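Heat shock protease HtrA (Thermotoga maritima, PDB 1L1J) probably acts as a serine endopeptidase of the HtrA family in the heat-shock response, of which this chain holds the protease domain. Local coordinates at residues A16-D21 and I82-L87; Y92-I97 and A106-K111. All coordinates share one frame; numbering follows the deposited sequence.

Overall arrangement
Both contacts belong to the antiparallel sheet that contains strands 17-23, 54-64, 68-72, 83-85, 91-93, 98-100 and 105-109. Contact 1 pairs 17-21 with 83-85. Contact 2 sets 92-97, the end of strand 91-93 and what follows, against 106-111. Contact 1 closes before contact 2 opens, and their centres lie about 10 Å apart. The link between them is strand 83-85, which neighbours 91-93. V84 O probably takes a hydrogen bond from Y92 N at 2.8 Å. V84 CG2 also packs near I110 CD1. Contact 1 joins neighbouring strands; contact 2 is consistent with closure of the first beta-barrel of a trypsin-like fold, which carries the predicted catalytic H74 and D104.

Contact 1. Residues A16-D21 and I82-L87; sequences AVVKID and ITVTML
T83 N donates a hydrogen bond of 2.8 Å to D21 O. D21 N gives one of 2.9 Å to T83 O in return, so D21 and T83 form an antiparallel hydrogen-bonded pair. I20 CA adds a CA-H...O contact to T83 O. K19 and T85 form the next such pair. The bond from K19 N to T85 O is 3.0 Å long and nearly straight, at 168°. The return bond from T85 N to K19 O is weak. I20 and V84 lie between them as a non-hydrogen-bonded pair.

K19, D21, T83 and T85 share one face of the sheet. The K19 chain is extended and runs beside T85, pointing the same way, with CD 3.4 Å from T85 OG1. D21 CG sits between its own backbone N and carbonyl carbon (chi1 45°). The carboxylate crosses T83, and OD2 lies 3.3 Å from T83 CB. Within the segment, D21 OD2 and K19 NZ form a long salt bridge of 3.8 Å.

The face of I20 and V84 is apolar. I20 CG2 meets I82 CG2 side by side at 4.1 Å. V18 CB packs on V84 CG1, and V18 CG1 touches M86 CG. I20 also rests on V75 and V76 of helix 73-76, which includes the predicted catalytic H74.

The chemistry is split between the two faces. Backbone bonds set the register. K19, D21 and T83 are partly exposed on one face, where T85 is buried, and buried aliphatic groups join the strands to the domain core.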
ATOM      1  N   ALA A  16      -7.305  -2.017   9.663  1.00 51.33           N
ATOM      2  CA  ALA A  16      -6.487  -3.095   9.105  1.00 49.95           C
ATOM      3  C   ALA A  16      -5.364  -2.548   8.216  1.00 50.67           C
ATOM      4  O   ALA A  16      -4.556  -3.319   7.669  1.00 49.81           O
ATOM      5  CB  ALA A  16      -7.364  -4.063   8.308  1.00 48.91           C
ATOM      6  N   VAL A  17      -5.316  -1.218   8.073  1.00 50.15           N
ATOM      7  CA  VAL A  17      -4.292  -0.565   7.247  1.00 48.38           C
ATOM      8  C   VAL A  17      -3.126  -0.136   8.139  1.00 47.46           C
ATOM      9  O   VAL A  17      -3.293   0.677   9.036  1.00 46.35           O
ATOM     10  CB  VAL A  17      -4.873   0.661   6.516  1.00 47.08           C
ATOM     11  CG1 VAL A  17      -3.904   1.131   5.452  1.00 45.53           C
ATOM     12  CG2 VAL A  17      -6.217   0.309   5.897  1.00 45.16           C
ATOM     13  N   VAL A  18      -1.945  -0.681   7.876  1.00 47.91           N
ATOM     14  CA  VAL A  18      -0.780  -0.406   8.704  1.00 47.93           C
ATOM     15  C   VAL A  18       0.292   0.470   8.092  1.00 49.39           C
ATOM     16  O   VAL A  18       0.261   0.786   6.910  1.00 50.81           O
ATOM     17  CB  VAL A  18      -0.080  -1.717   9.118  1.00 47.00           C
ATOM     18  CG1 VAL A  18      -1.088  -2.723   9.621  1.00 45.88           C
ATOM     19  CG2 VAL A  18       0.688  -2.281   7.934  1.00 47.53           C
ATOM     20  N   LYS A  19       1.252   0.830   8.936  1.00 51.28           N
ATOM     21  CA  LYS A  19       2.406   1.650   8.583  1.00 52.92           C
ATOM     22  C   LYS A  19       3.609   0.704   8.455  1.00 54.46           C
ATOM     23  O   LYS A  19       3.610  -0.383   9.030  1.00 54.87           O
ATOM     24  CB  LYS A  19       2.664   2.670   9.705  1.00 52.53           C
ATOM     25  CG  LYS A  19       4.072   3.262   9.739  1.00 50.75           C
ATOM     26  CD  LYS A  19       4.345   3.983  11.057  1.00 50.90           C
ATOM     27  CE  LYS A  19       5.804   4.467  11.137  1.00 51.07           C
ATOM     28  NZ  LYS A  19       6.193   4.990  12.487  1.00 49.19           N
ATOM     29  N   ILE A  20       4.628   1.104   7.707  1.00 55.62           N
ATOM     30  CA  ILE A  20       5.798   0.258   7.559  1.00 58.45           C
ATOM     31  C   ILE A  20       7.070   1.100   7.509  1.00 62.31           C
ATOM     32  O   ILE A  20       7.402   1.700   6.482  1.00 62.82           O
ATOM     33  CB  ILE A  20       5.690  -0.617   6.292  1.00 56.80           C
ATOM     34  CG1 ILE A  20       4.440  -1.495   6.388  1.00 55.37           C
ATOM     35  CG2 ILE A  20       6.928  -1.488   6.153  1.00 55.62           C
ATOM     36  CD1 ILE A  20       4.239  -2.416   5.226  1.00 54.37           C
ATOM     37  N   ASP A  21       7.768   1.151   8.643  1.00 65.88           N
ATOM     38  CA  ASP A  21       9.002   1.916   8.765  1.00 68.57           C
ATOM     39  C   ASP A  21      10.197   0.983   8.902  1.00 69.67           C
ATOM     40  O   ASP A  21      10.177   0.041   9.691  1.00 69.91           O
ATOM     41  CB  ASP A  21       8.920   2.893   9.959  1.00 69.68           C
ATOM     42  CG  ASP A  21       8.344   2.252  11.228  1.00 71.54           C
ATOM     43  OD1 ASP A  21       7.285   1.591  11.152  1.00 72.33           O
ATOM     44  OD2 ASP A  21       8.939   2.431  12.316  1.00 72.31           O
ATOM     45  N   ILE A  82      12.340  -4.393   9.776  1.00 78.47           N
ATOM     46  CA  ILE A  82      11.009  -3.975   9.356  1.00 75.50           C
ATOM     47  C   ILE A  82      10.101  -3.724  10.546  1.00 73.86           C
ATOM     48  O   ILE A  82       9.855  -4.627  11.343  1.00 74.31           O
ATOM     49  CB  ILE A  82      10.353  -5.047   8.483  1.00 75.53           C
ATOM     50  CG1 ILE A  82      11.308  -5.453   7.362  1.00 74.11           C
ATOM     51  CG2 ILE A  82       9.041  -4.522   7.917  1.00 74.80           C
ATOM     52  CD1 ILE A  82      10.821  -6.629   6.550  1.00 73.36           C
ATOM     53  N   THR A  83       9.584  -2.502  10.651  1.00 71.67           N
ATOM     54  CA  THR A  83       8.697  -2.134  11.754  1.00 68.58           C
ATOM     55  C   THR A  83       7.263  -1.864  11.264  1.00 66.19           C
ATOM     56  O   THR A  83       7.044  -1.082  10.337  1.00 65.62           O
ATOM     57  CB  THR A  83       9.227  -0.868  12.502  1.00 69.11           C
ATOM     58  OG1 THR A  83      10.626  -1.023  12.791  1.00 68.69           O
ATOM     59  CG2 THR A  83       8.461  -0.658  13.817  1.00 67.59           C
ATOM     60  N   VAL A  84       6.292  -2.521  11.893  1.00 63.06           N
ATOM     61  CA  VAL A  84       4.893  -2.346  11.527  1.00 60.90           C
ATOM     62  C   VAL A  84       4.106  -1.675  12.644  1.00 61.09           C
ATOM     63  O   VAL A  84       4.094  -2.153  13.778  1.00 61.88           O
ATOM     64  CB  VAL A  84       4.231  -3.701  11.188  1.00 58.44           C
ATOM     65  CG1 VAL A  84       2.711  -3.592  11.284  1.00 56.05           C
ATOM     66  CG2 VAL A  84       4.624  -4.113   9.787  1.00 56.57           C
ATOM     67  N   THR A  85       3.445  -0.568  12.322  1.00 59.35           N
ATOM     68  CA  THR A  85       2.658   0.147  13.321  1.00 58.74           C
ATOM     69  C   THR A  85       1.160   0.083  12.957  1.00 58.70           C
ATOM     70  O   THR A  85       0.790   0.228  11.789  1.00 58.23           O
ATOM     71  CB  THR A  85       3.126   1.622  13.434  1.00 58.13           C
ATOM     72  OG1 THR A  85       4.559   1.670  13.525  1.00 56.63           O
ATOM     73  CG2 THR A  85       2.522   2.277  14.669  1.00 55.70           C
ATOM     74  N   MET A  86       0.306  -0.142  13.954  1.00 57.49           N
ATOM     75  CA  MET A  86      -1.130  -0.245  13.715  1.00 57.68           C
ATOM     76  C   MET A  86      -1.964   0.931  14.217  1.00 58.30           C
ATOM     77  O   MET A  86      -1.489   1.787  14.967  1.00 57.81           O
ATOM     78  CB  MET A  86      -1.680  -1.535  14.333  1.00 57.61           C
ATOM     79  CG  MET A  86      -1.695  -2.740  13.403  1.00 56.62           C
ATOM     80  SD  MET A  86      -2.469  -4.182  14.182  1.00 56.27           S
ATOM     81  CE  MET A  86      -4.234  -3.937  13.865  1.00 53.49           C
ATOM     82  N   LEU A  87      -3.224   0.953  13.796  1.00 58.61           N
ATOM     83  CA  LEU A  87      -4.133   2.016  14.176  1.00 59.12           C
ATOM     84  C   LEU A  87      -4.391   2.069  15.668  1.00 59.64           C
ATOM     85  O   LEU A  87      -4.543   3.159  16.221  1.00 60.02           O
ATOM     86  CB  LEU A  87      -5.474   1.878  13.444  1.00 58.66           C
ATOM     87  CG  LEU A  87      -5.790   2.912  12.359  1.00 56.95           C
ATOM     88  CD1 LEU A  87      -7.249   2.780  11.979  1.00 57.04           C
ATOM     89  CD2 LEU A  87      -5.506   4.321  12.858  1.00 55.18           C
TER

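Contact 2. Residues Y92-I97 and A106-K111; sequences YDAEYI and AVIKIK
E95 N donates a hydrogen bond to K109 O at 2.9 Å. The donor lies in the carbonyl plane, on a lone pair. The same oxygen receives a CA-H...O contact from A94 CA. Further on, I97 N makes a weak bond of 3.3 Å to V107 O, at the end of an inverse gamma turn centred on Y96.

A water adds a second polar link. It accepts from D93 N at 2.9 Å and from K111 NZ at 3.0 Å, with K111 N as a weak third donor. D93 OD2 and K111 NZ are 4.4 Å apart, too far for a salt bridge. K109 NZ turns away from the contact and donates to I110 O from above the carbonyl plane. It also forms a cation-pi contact with Y68. K111 O lies at the edge of the Y92 ring.

The rest is apolar packing. The Y92 side chain crosses I110 at about a right angle, with CB against I110 CG1 and CD2 against CG2. A94 CB packs on I108 CG2. Y96 CD1 meets I108 CD1 at 4.1 Å. I97 CG1 is anti to its carbonyl carbon (chi1 -54°), and chi2 of -63° then brings CD1 to K109 CB.

A94 and I110 both also touch V84, so V84 of strand 83-85 joins this packing. Strand 105-109 follows directly on the predicted catalytic D104. This approach of the two segments is consistent with closure of the N-terminal beta-barrel in chymotrypsin-like proteases.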
ATOM      1  N   TYR A  92       4.870  -3.697  15.954  1.00 63.11           N
ATOM      2  CA  TYR A  92       5.291  -5.075  15.715  1.00 63.61           C
ATOM      3  C   TYR A  92       6.519  -5.202  14.838  1.00 64.96           C
ATOM      4  O   TYR A  92       7.027  -4.228  14.279  1.00 64.28           O
ATOM      5  CB  TYR A  92       4.180  -5.884  15.041  1.00 62.86           C
ATOM      6  CG  TYR A  92       2.855  -5.855  15.747  1.00 63.05           C
ATOM      7  CD1 TYR A  92       2.093  -4.694  15.780  1.00 62.17           C
ATOM      8  CD2 TYR A  92       2.371  -6.983  16.409  1.00 64.05           C
ATOM      9  CE1 TYR A  92       0.884  -4.650  16.454  1.00 63.76           C
ATOM     10  CE2 TYR A  92       1.156  -6.954  17.089  1.00 64.07           C
ATOM     11  CZ  TYR A  92       0.419  -5.780  17.110  1.00 64.39           C
ATOM     12  OH  TYR A  92      -0.770  -5.721  17.800  1.00 64.07           O
ATOM     13  N   ASP A  93       6.977  -6.441  14.721  1.00 66.99           N
ATOM     14  CA  ASP A  93       8.122  -6.774  13.899  1.00 69.33           C
ATOM     15  C   ASP A  93       7.612  -7.755  12.873  1.00 69.67           C
ATOM     16  O   ASP A  93       7.020  -8.775  13.221  1.00 70.65           O
ATOM     17  CB  ASP A  93       9.228  -7.411  14.739  1.00 70.69           C
ATOM     18  CG  ASP A  93      10.120  -6.378  15.404  1.00 72.08           C
ATOM     19  OD1 ASP A  93      11.070  -5.889  14.742  1.00 71.95           O
ATOM     20  OD2 ASP A  93       9.859  -6.047  16.585  1.00 72.86           O
ATOM     21  N   ALA A  94       7.832  -7.429  11.608  1.00 69.78           N
ATOM     22  CA  ALA A  94       7.376  -8.267  10.517  1.00 69.89           C
ATOM     23  C   ALA A  94       8.497  -9.097   9.931  1.00 70.26           C
ATOM     24  O   ALA A  94       9.666  -8.691   9.932  1.00 69.34           O
ATOM     25  CB  ALA A  94       6.774  -7.403   9.436  1.00 70.96           C
ATOM     26  N   GLU A  95       8.125 -10.254   9.403  1.00 70.08           N
ATOM     27  CA  GLU A  95       9.100 -11.140   8.793  1.00 70.53           C
ATOM     28  C   GLU A  95       8.881 -11.186   7.290  1.00 69.09           C
ATOM     29  O   GLU A  95       7.817 -11.593   6.834  1.00 69.21           O
ATOM     30  CB  GLU A  95       8.960 -12.543   9.362  1.00 71.89           C
ATOM     31  CG  GLU A  95      10.185 -13.393   9.153  1.00 73.50           C
ATOM     32  CD  GLU A  95       9.970 -14.805   9.616  1.00 75.17           C
ATOM     33  OE1 GLU A  95      10.977 -15.480   9.924  1.00 76.40           O
ATOM     34  OE2 GLU A  95       8.792 -15.235   9.663  1.00 75.74           O
ATOM     35  N   TYR A  96       9.886 -10.778   6.525  1.00 67.59           N
ATOM     36  CA  TYR A  96       9.773 -10.778   5.073  1.00 67.00           C
ATOM     37  C   TYR A  96       9.496 -12.166   4.477  1.00 67.10           C
ATOM     38  O   TYR A  96      10.426 -12.902   4.139  1.00 67.90           O
ATOM     39  CB  TYR A  96      11.040 -10.213   4.449  1.00 65.66           C
ATOM     40  CG  TYR A  96      10.978 -10.167   2.946  1.00 65.88           C
ATOM     41  CD1 TYR A  96      10.432  -9.069   2.282  1.00 64.86           C
ATOM     42  CD2 TYR A  96      11.459 -11.229   2.179  1.00 65.46           C
ATOM     43  CE1 TYR A  96      10.371  -9.031   0.883  1.00 64.71           C
ATOM     44  CE2 TYR A  96      11.401 -11.201   0.785  1.00 65.11           C
ATOM     45  CZ  TYR A  96      10.860 -10.102   0.141  1.00 63.54           C
ATOM     46  OH  TYR A  96      10.823 -10.080  -1.234  1.00 60.73           O
ATOM     47  N   ILE A  97       8.215 -12.501   4.341  1.00 65.61           N
ATOM     48  CA  ILE A  97       7.762 -13.777   3.785  1.00 63.60           C
ATOM     49  C   ILE A  97       8.259 -14.011   2.353  1.00 63.23           C
ATOM     50  O   ILE A  97       8.708 -15.108   2.005  1.00 62.20           O
ATOM     51  CB  ILE A  97       6.225 -13.829   3.740  1.00 63.51           C
ATOM     52  CG1 ILE A  97       5.647 -13.544   5.125  1.00 63.82           C
ATOM     53  CG2 ILE A  97       5.765 -15.164   3.197  1.00 61.43           C
ATOM     54  CD1 ILE A  97       6.029 -14.553   6.178  1.00 67.35           C
ATOM     55  N   ALA A 106       4.597  -7.530  -2.181  1.00 58.44           N
ATOM     56  CA  ALA A 106       5.429  -8.006  -1.087  1.00 59.59           C
ATOM     57  C   ALA A 106       4.577  -8.348   0.116  1.00 60.55           C
ATOM     58  O   ALA A 106       3.755  -7.550   0.543  1.00 61.63           O
ATOM     59  CB  ALA A 106       6.455  -6.944  -0.717  1.00 58.56           C
ATOM     60  N   VAL A 107       4.775  -9.543   0.662  1.00 62.30           N
ATOM     61  CA  VAL A 107       4.016  -9.971   1.825  1.00 64.62           C
ATOM     62  C   VAL A 107       4.883  -9.996   3.087  1.00 66.71           C
ATOM     63  O   VAL A 107       6.067 -10.344   3.056  1.00 66.44           O
ATOM     64  CB  VAL A 107       3.375 -11.357   1.595  1.00 64.32           C
ATOM     65  CG1 VAL A 107       4.456 -12.405   1.403  1.00 65.88           C
ATOM     66  CG2 VAL A 107       2.464 -11.704   2.764  1.00 64.25           C
ATOM     67  N   ILE A 108       4.263  -9.622   4.199  1.00 68.45           N
ATOM     68  CA  ILE A 108       4.926  -9.538   5.480  1.00 69.66           C
ATOM     69  C   ILE A 108       4.119 -10.301   6.528  1.00 71.52           C
ATOM     70  O   ILE A 108       2.963 -10.645   6.285  1.00 71.75           O
ATOM     71  CB  ILE A 108       5.083  -8.048   5.846  1.00 70.68           C
ATOM     72  CG1 ILE A 108       6.555  -7.663   5.740  1.00 70.34           C
ATOM     73  CG2 ILE A 108       4.445  -7.741   7.198  1.00 72.59           C
ATOM     74  CD1 ILE A 108       7.115  -7.827   4.349  1.00 70.35           C
ATOM     75  N   LYS A 109       4.729 -10.567   7.684  1.00 73.65           N
ATOM     76  CA  LYS A 109       4.059 -11.322   8.744  1.00 75.98           C
ATOM     77  C   LYS A 109       4.334 -10.822  10.172  1.00 77.06           C
ATOM     78  O   LYS A 109       5.488 -10.656  10.593  1.00 76.68           O
ATOM     79  CB  LYS A 109       4.442 -12.803   8.628  1.00 76.58           C
ATOM     80  CG  LYS A 109       3.785 -13.719   9.646  1.00 77.08           C
ATOM     81  CD  LYS A 109       2.279 -13.736   9.490  1.00 78.28           C
ATOM     82  CE  LYS A 109       1.652 -14.796  10.383  1.00 79.70           C
ATOM     83  NZ  LYS A 109       1.934 -14.579  11.836  1.00 79.90           N
ATOM     84  N   ILE A 110       3.248 -10.598  10.907  1.00 77.88           N
ATOM     85  CA  ILE A 110       3.302 -10.119  12.280  1.00 79.02           C
ATOM     86  C   ILE A 110       2.817 -11.168  13.289  1.00 81.26           C
ATOM     87  O   ILE A 110       1.753 -11.771  13.135  1.00 80.63           O
ATOM     88  CB  ILE A 110       2.472  -8.822  12.424  1.00 77.63           C
ATOM     89  CG1 ILE A 110       3.394  -7.617  12.320  1.00 77.08           C
ATOM     90  CG2 ILE A 110       1.733  -8.793  13.738  1.00 78.72           C
ATOM     91  CD1 ILE A 110       4.125  -7.548  11.032  1.00 76.54           C
ATOM     92  N   LYS A 111       3.613 -11.372  14.330  1.00 84.11           N
ATOM     93  CA  LYS A 111       3.300 -12.341  15.370  1.00 86.24           C
ATOM     94  C   LYS A 111       1.987 -11.994  16.078  1.00 87.35           C
ATOM     95  O   LYS A 111       1.800 -10.866  16.542  1.00 86.68           O
ATOM     96  CB  LYS A 111       4.450 -12.389  16.381  1.00 87.31           C
ATOM     97  CG  LYS A 111       5.812 -11.980  15.799  1.00 88.73           C
ATOM     98  CD  LYS A 111       6.956 -12.330  16.754  1.00 90.25           C
ATOM     99  CE  LYS A 111       8.259 -11.615  16.392  1.00 90.28           C
ATOM    100  NZ  LYS A 111       8.230 -10.165  16.750  1.00 90.46           N
TER
HETATM  101  O   HOH W   1       5.836  -8.986  15.406  1.00 89.54           O